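Local coordinates for protein methylmalonyl-CoA carboxyltransferase 5S subunit (Propionibacterium freudenreichii subsp. shermanii, PDB 1RQB) that transfers a carboxyl group from the biotin of the 1.3S subunit to pyruvate, forming oxaloacetate at a cobalt-containing TIM-barrel active site, at residues D116-R121 against D449-A454; A344-V349 against Q364-Q369; S74-R77 against D82-E85. All coordinates share one frame; numbering follows the deposited sequence.

Contact 1: residues D116-R121 against D449-A454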
ATOM      1  N   ASP A 116      20.036 -15.290 -33.907  1.00 18.00           N
ATOM      2  CA  ASP A 116      19.563 -13.961 -34.318  1.00 19.48           C
ATOM      3  C   ASP A 116      18.346 -14.015 -35.245  1.00 22.05           C
ATOM      4  O   ASP A 116      17.486 -13.138 -35.172  1.00 19.29           O
ATOM      5  CB  ASP A 116      20.693 -13.173 -34.999  1.00 18.39           C
ATOM      6  CG  ASP A 116      21.724 -12.626 -34.000  1.00 26.77           C
ATOM      7  OD1 ASP A 116      21.415 -12.555 -32.784  1.00 20.63           O
ATOM      8  OD2 ASP A 116      22.842 -12.247 -34.432  1.00 25.11           O
ATOM      9  N   GLU A 117      18.250 -15.021 -36.112  1.00 18.45           N
ATOM     10  CA  GLU A 117      17.130 -15.082 -37.064  1.00 22.54           C
ATOM     11  C   GLU A 117      15.799 -15.316 -36.345  1.00 19.81           C
ATOM     12  O   GLU A 117      14.758 -14.842 -36.799  1.00 19.34           O
ATOM     13  CB  GLU A 117      17.328 -16.195 -38.096  1.00 28.17           C
ATOM     14  CG  GLU A 117      17.175 -17.592 -37.526  1.00 35.53           C
ATOM     15  CD  GLU A 117      17.513 -18.687 -38.523  1.00 36.43           C
ATOM     16  OE1 GLU A 117      17.398 -18.463 -39.751  1.00 32.62           O
ATOM     17  OE2 GLU A 117      17.879 -19.784 -38.064  1.00 38.39           O
ATOM     18  N   VAL A 118      15.809 -16.079 -35.258  1.00 17.86           N
ATOM     19  CA  VAL A 118      14.559 -16.323 -34.522  1.00 16.36           C
ATOM     20  C   VAL A 118      14.112 -15.019 -33.853  1.00 13.63           C
ATOM     21  O   VAL A 118      12.927 -14.691 -33.826  1.00 15.65           O
ATOM     22  CB  VAL A 118      14.736 -17.402 -33.441  1.00 18.99           C
ATOM     23  CG1 VAL A 118      13.389 -17.669 -32.736  1.00 15.92           C
ATOM     24  CG2 VAL A 118      15.260 -18.683 -34.072  1.00 20.07           C
ATOM     25  N   VAL A 119      15.071 -14.274 -33.314  1.00 14.17           N
ATOM     26  CA  VAL A 119      14.763 -12.989 -32.671  1.00 17.63           C
ATOM     27  C   VAL A 119      14.170 -12.045 -33.719  1.00 21.77           C
ATOM     28  O   VAL A 119      13.179 -11.361 -33.470  1.00 16.48           O
ATOM     29  CB  VAL A 119      16.042 -12.365 -32.054  1.00 17.99           C
ATOM     30  CG1 VAL A 119      15.750 -10.977 -31.507  1.00 20.40           C
ATOM     31  CG2 VAL A 119      16.583 -13.269 -30.947  1.00 19.19           C
ATOM     32  N   ASP A 120      14.765 -12.026 -34.912  1.00 19.40           N
ATOM     33  CA  ASP A 120      14.277 -11.146 -35.984  1.00 22.11           C
ATOM     34  C   ASP A 120      12.822 -11.473 -36.323  1.00 21.02           C
ATOM     35  O   ASP A 120      11.984 -10.578 -36.429  1.00 18.36           O
ATOM     36  CB  ASP A 120      15.119 -11.290 -37.260  1.00 27.94           C
ATOM     37  CG  ASP A 120      16.355 -10.407 -37.255  1.00 39.77           C
ATOM     38  OD1 ASP A 120      16.213  -9.197 -36.951  1.00 44.97           O
ATOM     39  OD2 ASP A 120      17.463 -10.914 -37.566  1.00 40.96           O
ATOM     40  N   ARG A 121      12.530 -12.756 -36.500  1.00 15.75           N
ATOM     41  CA  ARG A 121      11.170 -13.177 -36.871  1.00 13.62           C
ATOM     42  C   ARG A 121      10.156 -12.899 -35.761  1.00 14.03           C
ATOM     43  O   ARG A 121       9.022 -12.521 -36.050  1.00 12.97           O
ATOM     44  CB  ARG A 121      11.145 -14.654 -37.232  1.00 18.24           C
ATOM     45  CG  ARG A 121      11.867 -14.942 -38.550  1.00 22.59           C
ATOM     46  CD  ARG A 121      11.810 -16.409 -38.877  1.00 29.51           C
ATOM     47  NE  ARG A 121      12.383 -16.722 -40.185  1.00 30.48           N
ATOM     48  CZ  ARG A 121      11.711 -16.651 -41.334  1.00 31.48           C
ATOM     49  NH1 ARG A 121      10.437 -16.276 -41.347  1.00 31.49           N
ATOM     50  NH2 ARG A 121      12.309 -16.979 -42.473  1.00 29.03           N
ATOM     51  N   ASP A 449       2.969 -19.918 -35.085  1.00 15.93           N
ATOM     52  CA  ASP A 449       2.921 -21.262 -34.494  1.00 16.79           C
ATOM     53  C   ASP A 449       4.330 -21.856 -34.416  1.00 15.98           C
ATOM     54  O   ASP A 449       4.644 -22.586 -33.476  1.00 14.15           O
ATOM     55  CB  ASP A 449       1.997 -22.175 -35.313  1.00 20.01           C
ATOM     56  CG  ASP A 449       0.620 -22.355 -34.670  1.00 27.62           C
ATOM     57  OD1 ASP A 449       0.162 -21.456 -33.922  1.00 24.55           O
ATOM     58  OD2 ASP A 449      -0.018 -23.400 -34.935  1.00 27.48           O
ATOM     59  N   VAL A 450       5.183 -21.570 -35.400  1.00 14.59           N
ATOM     60  CA  VAL A 450       6.562 -22.076 -35.335  1.00 14.38           C
ATOM     61  C   VAL A 450       7.257 -21.418 -34.141  1.00 11.73           C
ATOM     62  O   VAL A 450       8.025 -22.053 -33.420  1.00 13.28           O
ATOM     63  CB  VAL A 450       7.350 -21.763 -36.643  1.00 18.95           C
ATOM     64  CG1 VAL A 450       8.801 -22.225 -36.515  1.00 19.20           C
ATOM     65  CG2 VAL A 450       6.681 -22.466 -37.836  1.00 21.17           C
ATOM     66  N   LEU A 451       6.967 -20.139 -33.918  1.00 13.97           N
ATOM     67  CA  LEU A 451       7.555 -19.425 -32.775  1.00 13.04           C
ATOM     68  C   LEU A 451       7.067 -20.068 -31.476  1.00 14.20           C
ATOM     69  O   LEU A 451       7.839 -20.270 -30.539  1.00 15.47           O
ATOM     70  CB  LEU A 451       7.167 -17.940 -32.817  1.00 16.26           C
ATOM     71  CG  LEU A 451       7.881 -17.170 -33.924  1.00 18.93           C
ATOM     72  CD1 LEU A 451       7.211 -15.838 -34.178  1.00 18.53           C
ATOM     73  CD2 LEU A 451       9.348 -16.975 -33.531  1.00 21.06           C
ATOM     74  N   THR A 452       5.784 -20.412 -31.417  1.00 13.18           N
ATOM     75  CA  THR A 452       5.268 -21.037 -30.192  1.00 14.79           C
ATOM     76  C   THR A 452       6.040 -22.330 -29.921  1.00 13.22           C
ATOM     77  O   THR A 452       6.401 -22.626 -28.783  1.00 16.69           O
ATOM     78  CB  THR A 452       3.758 -21.338 -30.298  1.00 14.55           C
ATOM     79  OG1 THR A 452       3.042 -20.104 -30.367  1.00 16.76           O
ATOM     80  CG2 THR A 452       3.267 -22.120 -29.073  1.00 16.39           C
ATOM     81  N   TYR A 453       6.306 -23.092 -30.975  1.00 14.20           N
ATOM     82  CA  TYR A 453       7.041 -24.355 -30.826  1.00 13.42           C
ATOM     83  C   TYR A 453       8.493 -24.085 -30.422  1.00 14.28           C
ATOM     84  O   TYR A 453       9.051 -24.782 -29.576  1.00 17.29           O
ATOM     85  CB  TYR A 453       7.021 -25.147 -32.135  1.00 18.03           C
ATOM     86  CG  TYR A 453       7.846 -26.399 -32.067  1.00 20.63           C
ATOM     87  CD1 TYR A 453       7.425 -27.494 -31.315  1.00 25.16           C
ATOM     88  CD2 TYR A 453       9.092 -26.470 -32.703  1.00 23.58           C
ATOM     89  CE1 TYR A 453       8.226 -28.636 -31.188  1.00 24.99           C
ATOM     90  CE2 TYR A 453       9.899 -27.609 -32.585  1.00 23.09           C
ATOM     91  CZ  TYR A 453       9.458 -28.682 -31.825  1.00 25.53           C
ATOM     92  OH  TYR A 453      10.253 -29.797 -31.688  1.00 29.24           O
ATOM     93  N   ALA A 454       9.114 -23.075 -31.018  1.00 15.31           N
ATOM     94  CA  ALA A 454      10.515 -22.766 -30.695  1.00 18.09           C
ATOM     95  C   ALA A 454      10.650 -22.283 -29.248  1.00 16.10           C
ATOM     96  O   ALA A 454      11.628 -22.592 -28.568  1.00 15.24           O
ATOM     97  CB  ALA A 454      11.046 -21.690 -31.658  1.00 16.89           C
TER
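Segments 116-121 and 449-454, of helices 116-128 and 447-455, have their nearest CA atoms in Val118 and Leu451, 7.9 Å apart, and no hydrogen bond joins them. What bridges them is methyl on methyl: Val118 CG1 meets Leu451 CD2 at 4.2 Å, flank to flank, with the side chains running in opposing directions. CG of Leu451 stands anti to the carbonyl carbon (chi1 -72°), and from there the leucine fork extends across to the facing helix. Its other branch finds backbone, with Leu451 CD1 lying 4.2 Å from Arg121 O. Arg121 sets out toward helix 447-455, but its extended chain carries the guanidinium away, so only the early part of the side chain borders the contact. Trp430 of helix 430-437 packs against Leu451 too, and Glu429 touches Val118. Polar side chains look elsewhere: Asp116 forms a salt bridge with Arg421, and Asp449 another with Arg467. The segments belong to different parts of the chain, a barrel helix of the carboxyltransferase region and a helix of the conserved carboxylase region. With 128 Å² buried and mostly aliphatic carbon meeting across it, one methyl against a backbone carbonyl oxygen, this seam depends on dispersion and the exclusion of water.

Contact 2: residues A344-V349 against Q364-Q369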
ATOM      1  N   ALA A 344      22.560 -17.214   4.421  1.00 40.81           N
ATOM      2  CA  ALA A 344      23.893 -16.608   4.546  1.00 38.71           C
ATOM      3  C   ALA A 344      24.748 -17.018   3.345  1.00 35.97           C
ATOM      4  O   ALA A 344      25.755 -16.383   3.037  1.00 36.22           O
ATOM      5  CB  ALA A 344      24.554 -17.066   5.837  1.00 42.05           C
ATOM      6  N   GLU A 345      24.316 -18.071   2.657  1.00 36.15           N
ATOM      7  CA  GLU A 345      25.045 -18.611   1.499  1.00 36.22           C
ATOM      8  C   GLU A 345      24.677 -17.860   0.218  1.00 33.32           C
ATOM      9  O   GLU A 345      25.515 -17.698  -0.668  1.00 31.90           O
ATOM     10  CB  GLU A 345      24.725 -20.108   1.348  1.00 39.02           C
ATOM     11  CG  GLU A 345      25.467 -20.826   0.226  1.00 41.82           C
ATOM     12  CD  GLU A 345      26.974 -20.844   0.432  1.00 45.50           C
ATOM     13  OE1 GLU A 345      27.410 -21.025   1.590  1.00 46.97           O
ATOM     14  OE2 GLU A 345      27.721 -20.690  -0.561  1.00 42.81           O
ATOM     15  N   VAL A 346      23.431 -17.399   0.112  1.00 31.77           N
ATOM     16  CA  VAL A 346      22.975 -16.681  -1.086  1.00 27.72           C
ATOM     17  C   VAL A 346      23.951 -15.557  -1.443  1.00 28.89           C
ATOM     18  O   VAL A 346      24.428 -15.473  -2.574  1.00 27.56           O
ATOM     19  CB  VAL A 346      21.554 -16.097  -0.895  1.00 29.74           C
ATOM     20  CG1 VAL A 346      21.267 -15.056  -1.972  1.00 28.00           C
ATOM     21  CG2 VAL A 346      20.520 -17.213  -0.966  1.00 26.92           C
ATOM     22  N   PRO A 347      24.255 -14.666  -0.487  1.00 29.74           N
ATOM     23  CA  PRO A 347      25.192 -13.583  -0.802  1.00 29.66           C
ATOM     24  C   PRO A 347      26.525 -14.084  -1.367  1.00 30.38           C
ATOM     25  O   PRO A 347      27.094 -13.477  -2.272  1.00 27.76           O
ATOM     26  CB  PRO A 347      25.367 -12.884   0.541  1.00 31.11           C
ATOM     27  CG  PRO A 347      23.998 -13.012   1.138  1.00 33.89           C
ATOM     28  CD  PRO A 347      23.632 -14.453   0.832  1.00 31.49           C
ATOM     29  N   ARG A 348      27.020 -15.196  -0.827  1.00 28.56           N
ATOM     30  CA  ARG A 348      28.304 -15.742  -1.291  1.00 29.06           C
ATOM     31  C   ARG A 348      28.183 -16.260  -2.726  1.00 25.43           C
ATOM     32  O   ARG A 348      29.050 -15.991  -3.556  1.00 23.77           O
ATOM     33  CB  ARG A 348      28.808 -16.833  -0.330  1.00 31.23           C
ATOM     34  CG  ARG A 348      29.253 -16.257   1.026  1.00 34.90           C
ATOM     35  CD  ARG A 348      29.852 -17.305   1.979  1.00 36.78           C
ATOM     36  NE  ARG A 348      28.868 -18.258   2.476  1.00 42.73           N
ATOM     37  CZ  ARG A 348      28.402 -18.263   3.724  1.00 44.60           C
ATOM     38  NH1 ARG A 348      28.837 -17.365   4.602  1.00 45.23           N
ATOM     39  NH2 ARG A 348      27.500 -19.162   4.095  1.00 43.69           N
ATOM     40  N   VAL A 349      27.108 -16.980  -3.021  1.00 22.71           N
ATOM     41  CA  VAL A 349      26.880 -17.508  -4.374  1.00 25.90           C
ATOM     42  C   VAL A 349      26.694 -16.344  -5.349  1.00 26.68           C
ATOM     43  O   VAL A 349      27.270 -16.324  -6.437  1.00 23.09           O
ATOM     44  CB  VAL A 349      25.605 -18.378  -4.425  1.00 26.71           C
ATOM     45  CG1 VAL A 349      25.344 -18.840  -5.853  1.00 29.10           C
ATOM     46  CG2 VAL A 349      25.749 -19.575  -3.496  1.00 26.38           C
ATOM     47  N   GLN A 364      16.196 -17.914  -9.107  1.00 33.07           N
ATOM     48  CA  GLN A 364      15.969 -19.347  -8.874  1.00 35.61           C
ATOM     49  C   GLN A 364      17.296 -20.101  -8.976  1.00 33.16           C
ATOM     50  O   GLN A 364      17.575 -21.005  -8.189  1.00 34.28           O
ATOM     51  CB  GLN A 364      14.970 -19.925  -9.890  1.00 40.11           C
ATOM     52  CG  GLN A 364      13.550 -19.363  -9.806  1.00 46.09           C
ATOM     53  CD  GLN A 364      13.253 -18.298 -10.856  1.00 51.28           C
ATOM     54  OE1 GLN A 364      13.782 -17.188 -10.810  1.00 53.32           O
ATOM     55  NE2 GLN A 364      12.395 -18.640 -11.814  1.00 53.70           N
ATOM     56  N   ILE A 365      18.121 -19.707  -9.937  1.00 29.61           N
ATOM     57  CA  ILE A 365      19.412 -20.372 -10.165  1.00 30.32           C
ATOM     58  C   ILE A 365      20.335 -20.202  -8.957  1.00 29.98           C
ATOM     59  O   ILE A 365      20.926 -21.170  -8.484  1.00 30.79           O
ATOM     60  CB  ILE A 365      20.109 -19.812 -11.420  1.00 30.05           C
ATOM     61  CG1 ILE A 365      19.239 -20.074 -12.653  1.00 34.28           C
ATOM     62  CG2 ILE A 365      21.470 -20.467 -11.597  1.00 30.69           C
ATOM     63  CD1 ILE A 365      19.787 -19.463 -13.930  1.00 36.53           C
ATOM     64  N   VAL A 366      20.474 -18.974  -8.469  1.00 27.80           N
ATOM     65  CA  VAL A 366      21.349 -18.709  -7.317  1.00 28.10           C
ATOM     66  C   VAL A 366      20.781 -19.378  -6.063  1.00 27.81           C
ATOM     67  O   VAL A 366      21.519 -19.968  -5.276  1.00 30.60           O
ATOM     68  CB  VAL A 366      21.503 -17.193  -7.062  1.00 27.02           C
ATOM     69  CG1 VAL A 366      22.157 -16.958  -5.707  1.00 26.06           C
ATOM     70  CG2 VAL A 366      22.357 -16.576  -8.149  1.00 27.30           C
ATOM     71  N   GLY A 367      19.470 -19.283  -5.879  1.00 26.78           N
ATOM     72  CA  GLY A 367      18.848 -19.887  -4.714  1.00 30.92           C
ATOM     73  C   GLY A 367      19.070 -21.389  -4.652  1.00 34.32           C
ATOM     74  O   GLY A 367      19.382 -21.941  -3.598  1.00 34.97           O
ATOM     75  N   THR A 368      18.917 -22.052  -5.794  1.00 33.81           N
ATOM     76  CA  THR A 368      19.097 -23.509  -5.860  1.00 33.89           C
ATOM     77  C   THR A 368      20.545 -23.876  -5.530  1.00 34.49           C
ATOM     78  O   THR A 368      20.796 -24.772  -4.725  1.00 35.69           O
ATOM     79  CB  THR A 368      18.766 -24.047  -7.248  1.00 29.87           C
ATOM     80  OG1 THR A 368      17.370 -23.864  -7.496  1.00 33.57           O
ATOM     81  CG2 THR A 368      19.110 -25.539  -7.343  1.00 35.97           C
ATOM     82  N   GLN A 369      21.489 -23.179  -6.154  1.00 32.15           N
ATOM     83  CA  GLN A 369      22.911 -23.470  -5.921  1.00 32.34           C
ATOM     84  C   GLN A 369      23.248 -23.224  -4.449  1.00 33.64           C
ATOM     85  O   GLN A 369      24.091 -23.910  -3.872  1.00 34.19           O
ATOM     86  CB  GLN A 369      23.792 -22.604  -6.819  1.00 33.22           C
ATOM     87  CG  GLN A 369      25.253 -22.984  -6.768  1.00 34.00           C
ATOM     88  CD  GLN A 369      25.456 -24.462  -7.060  1.00 40.62           C
ATOM     89  OE1 GLN A 369      24.946 -24.980  -8.052  1.00 39.40           O
ATOM     90  NE2 GLN A 369      26.205 -25.149  -6.193  1.00 36.40           N
TER
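Val349 lays its CG1 methyl against CG1 of Val366 at 3.7 Å, the closest approach between helices 339-352 and 362-376 in this pair of segments. Both methyls stand anti to their own backbone nitrogens (chi1 176° and 168°). Val366 CG1 is shared: Val346 CG1 lies 4.3 Å away from it, and Val346 O is also near. The same Val349 CG1 also reaches the first carbon of a polar side chain, Gln369 CB, at 4.2 Å. The amide of that glutamine turns to other partners, with NE2 bonded to Asn373 and to Arg381 O, and OE1 receiving Thr383 N. Local axes pass 9.0 Å apart at 120°, within the helical conserved carboxylase region, where Met322 of helix 320-331 packs on both Val346 and Val366. Beyond the valines, Arg348 directs NE and NH2 at the single oxygen OE1 of Glu345, both from one face of the carboxylate; NH2 to OE1 is 3.1 Å. This intrahelical salt bridge helps position Glu345, whose OE2 takes a side-chain amide hydrogen bond from Asn373 of the partner helix. The chemistry is thus divided: valine methyls carry most of the contact, while the Glu345-Asn373 bond probably helps tie the two helices together.

Contact 3: residues S74-R77 against D82-E85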
ATOM      1  N   SER A  74       1.673 -18.593 -19.937  1.00 16.41           N
ATOM      2  CA  SER A  74       0.399 -18.847 -19.247  1.00 17.18           C
ATOM      3  C   SER A  74      -0.729 -19.148 -20.235  1.00 18.92           C
ATOM      4  O   SER A  74      -1.569 -20.014 -19.997  1.00 14.51           O
ATOM      5  CB  SER A  74      -0.004 -17.651 -18.395  1.00 19.90           C
ATOM      6  OG  SER A  74      -1.206 -17.947 -17.697  1.00 26.53           O
ATOM      7  N   CYS A  75      -0.763 -18.408 -21.334  1.00 13.39           N
ATOM      8  CA  CYS A  75      -1.820 -18.607 -22.335  1.00 13.24           C
ATOM      9  C   CYS A  75      -1.829 -20.049 -22.846  1.00 13.50           C
ATOM     10  O   CYS A  75      -2.869 -20.705 -22.853  1.00 13.24           O
ATOM     11  CB  CYS A  75      -1.608 -17.669 -23.530  1.00 16.83           C
ATOM     12  SG  CYS A  75      -2.225 -15.989 -23.283  1.00 22.47           S
ATOM     13  N   ILE A  76      -0.677 -20.562 -23.258  1.00 15.05           N
ATOM     14  CA  ILE A  76      -0.662 -21.905 -23.854  1.00 18.11           C
ATOM     15  C   ILE A  76      -0.549 -23.017 -22.809  1.00 18.02           C
ATOM     16  O   ILE A  76      -0.944 -24.150 -23.077  1.00 16.82           O
ATOM     17  CB  ILE A  76       0.509 -22.073 -24.835  1.00 18.50           C
ATOM     18  CG1 ILE A  76       1.825 -22.004 -24.073  1.00 14.07           C
ATOM     19  CG2 ILE A  76       0.453 -20.996 -25.919  1.00 18.36           C
ATOM     20  CD1 ILE A  76       3.031 -22.199 -24.953  1.00 18.38           C
ATOM     21  N   ARG A  77      -0.048 -22.719 -21.618  1.00 14.97           N
ATOM     22  CA  ARG A  77       0.145 -23.803 -20.646  1.00 16.10           C
ATOM     23  C   ARG A  77      -1.077 -23.982 -19.742  1.00 19.39           C
ATOM     24  O   ARG A  77      -1.416 -25.109 -19.387  1.00 20.47           O
ATOM     25  CB  ARG A  77       1.396 -23.521 -19.797  1.00 19.23           C
ATOM     26  CG  ARG A  77       1.827 -24.665 -18.883  1.00 26.64           C
ATOM     27  CD  ARG A  77       2.987 -24.257 -17.965  1.00 29.81           C
ATOM     28  NE  ARG A  77       4.190 -23.811 -18.668  1.00 30.01           N
ATOM     29  CZ  ARG A  77       5.157 -24.614 -19.105  1.00 33.84           C
ATOM     30  NH1 ARG A  77       5.070 -25.924 -18.918  1.00 31.91           N
ATOM     31  NH2 ARG A  77       6.222 -24.106 -19.719  1.00 31.47           N
ATOM     32  N   ASP A  82      -4.346 -18.894 -27.546  1.00 13.73           N
ATOM     33  CA  ASP A  82      -3.235 -18.552 -28.446  1.00 14.67           C
ATOM     34  C   ASP A  82      -2.815 -17.117 -28.113  1.00 12.32           C
ATOM     35  O   ASP A  82      -3.604 -16.186 -28.269  1.00 10.84           O
ATOM     36  CB  ASP A  82      -3.686 -18.630 -29.912  1.00 14.96           C
ATOM     37  CG  ASP A  82      -2.517 -18.561 -30.885  1.00 25.49           C
ATOM     38  OD1 ASP A  82      -1.522 -17.871 -30.569  1.00 23.56           O
ATOM     39  OD2 ASP A  82      -2.596 -19.189 -31.966  1.00 27.83           O
ATOM     40  N   PRO A  83      -1.569 -16.919 -27.657  1.00 13.59           N
ATOM     41  CA  PRO A  83      -1.085 -15.573 -27.301  1.00 12.54           C
ATOM     42  C   PRO A  83      -1.196 -14.574 -28.454  1.00 14.63           C
ATOM     43  O   PRO A  83      -1.410 -13.382 -28.240  1.00 12.90           O
ATOM     44  CB  PRO A  83       0.380 -15.808 -26.918  1.00 13.94           C
ATOM     45  CG  PRO A  83       0.472 -17.276 -26.626  1.00 19.85           C
ATOM     46  CD  PRO A  83      -0.482 -17.908 -27.605  1.00 13.50           C
ATOM     47  N   TRP A  84      -1.038 -15.055 -29.682  1.00 12.78           N
ATOM     48  CA  TRP A  84      -1.116 -14.162 -30.845  1.00 13.44           C
ATOM     49  C   TRP A  84      -2.556 -13.681 -31.049  1.00 14.87           C
ATOM     50  O   TRP A  84      -2.789 -12.568 -31.517  1.00 14.45           O
ATOM     51  CB  TRP A  84      -0.567 -14.876 -32.095  1.00 12.18           C
ATOM     52  CG  TRP A  84       0.902 -15.249 -31.953  1.00 14.85           C
ATOM     53  CD1 TRP A  84       1.404 -16.458 -31.555  1.00 13.52           C
ATOM     54  CD2 TRP A  84       2.038 -14.397 -32.166  1.00 13.20           C
ATOM     55  NE1 TRP A  84       2.772 -16.411 -31.510  1.00 15.09           N
ATOM     56  CE2 TRP A  84       3.191 -15.160 -31.877  1.00 17.02           C
ATOM     57  CE3 TRP A  84       2.196 -13.062 -32.572  1.00 15.55           C
ATOM     58  CZ2 TRP A  84       4.489 -14.634 -31.980  1.00 14.23           C
ATOM     59  CZ3 TRP A  84       3.482 -12.540 -32.678  1.00 13.63           C
ATOM     60  CH2 TRP A  84       4.613 -13.323 -32.383  1.00 14.22           C
ATOM     61  N   GLU A  85      -3.535 -14.508 -30.698  1.00 14.90           N
ATOM     62  CA  GLU A  85      -4.934 -14.082 -30.845  1.00 16.08           C
ATOM     63  C   GLU A  85      -5.239 -13.019 -29.787  1.00 14.37           C
ATOM     64  O   GLU A  85      -6.009 -12.090 -30.024  1.00 14.16           O
ATOM     65  CB  GLU A  85      -5.875 -15.277 -30.670  1.00 23.32           C
ATOM     66  CG  GLU A  85      -7.352 -14.935 -30.791  1.00 35.36           C
ATOM     67  CD  GLU A  85      -7.765 -14.541 -32.200  1.00 44.00           C
ATOM     68  OE1 GLU A  85      -8.977 -14.294 -32.411  1.00 51.11           O
ATOM     69  OE2 GLU A  85      -6.891 -14.477 -33.096  1.00 46.20           O
TER
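A tight turn between helix 71-77 and helix 83-93 brings Pro83 against Cys75 and Ile76. Pro83 CG lies 3.8 Å from Cys75 CB, while Pro83 CD rests 3.6 Å from Ile76 CG2, the ring and the isoleucine side chain crossing at about a right angle. With chi1 at 66°, Ile76 offers CG2 to the proline, while CD1 at the end of its other branch packs on Thr452 of helix 447-455. The turn follows the helix-start pattern of an N-cap followed by proline at the first position, where proline's lack of an N-H is tolerated, since first-turn N-H groups have no acceptor within the helix. Asp82 is the cap: its OD1 accepts Trp84 N at 3.0 Å with an N-H...O angle of 148°, the donor arriving on the anti side and 34° out of the carboxylate plane. Asp82 OD2 is held by a salt bridge to Arg467, which makes the carboxylate a link between the cap and the carboxylase region. Pro83 O receives NE1 of Trp67 from barrel strand 63-68, and the Trp67 ring meets Trp84 edge-to-face. The Cys75 side chain lies about 8 Å from that of His36 in the substrate-binding site.

All three contacts are buried and none carries a hydrogen bond between its segments, yet they join different levels of the fold. Contact 3 is local, folding one corner of the barrel region; contact 2 pairs neighbouring helices inside the carboxylase region; contact 1 joins the two regions across 327 intervening residues. Contacts 1 and 3 are adjoining parts of one interface: Leu451 CD1 packs on Trp84 CZ2 at 3.7 Å, and Asp449 and Asp82 both form salt bridges with Arg467, which probably eases the closeness of their carboxylates. Contact 2 stands apart, its nearest atoms about 17 Å from contact 1 and about 11 Å from contact 3. Aliphatic methyls dominate contacts 1 and 2; contact 3 sets a methyl and a cysteine CB against a proline ring, next to a capped helix start.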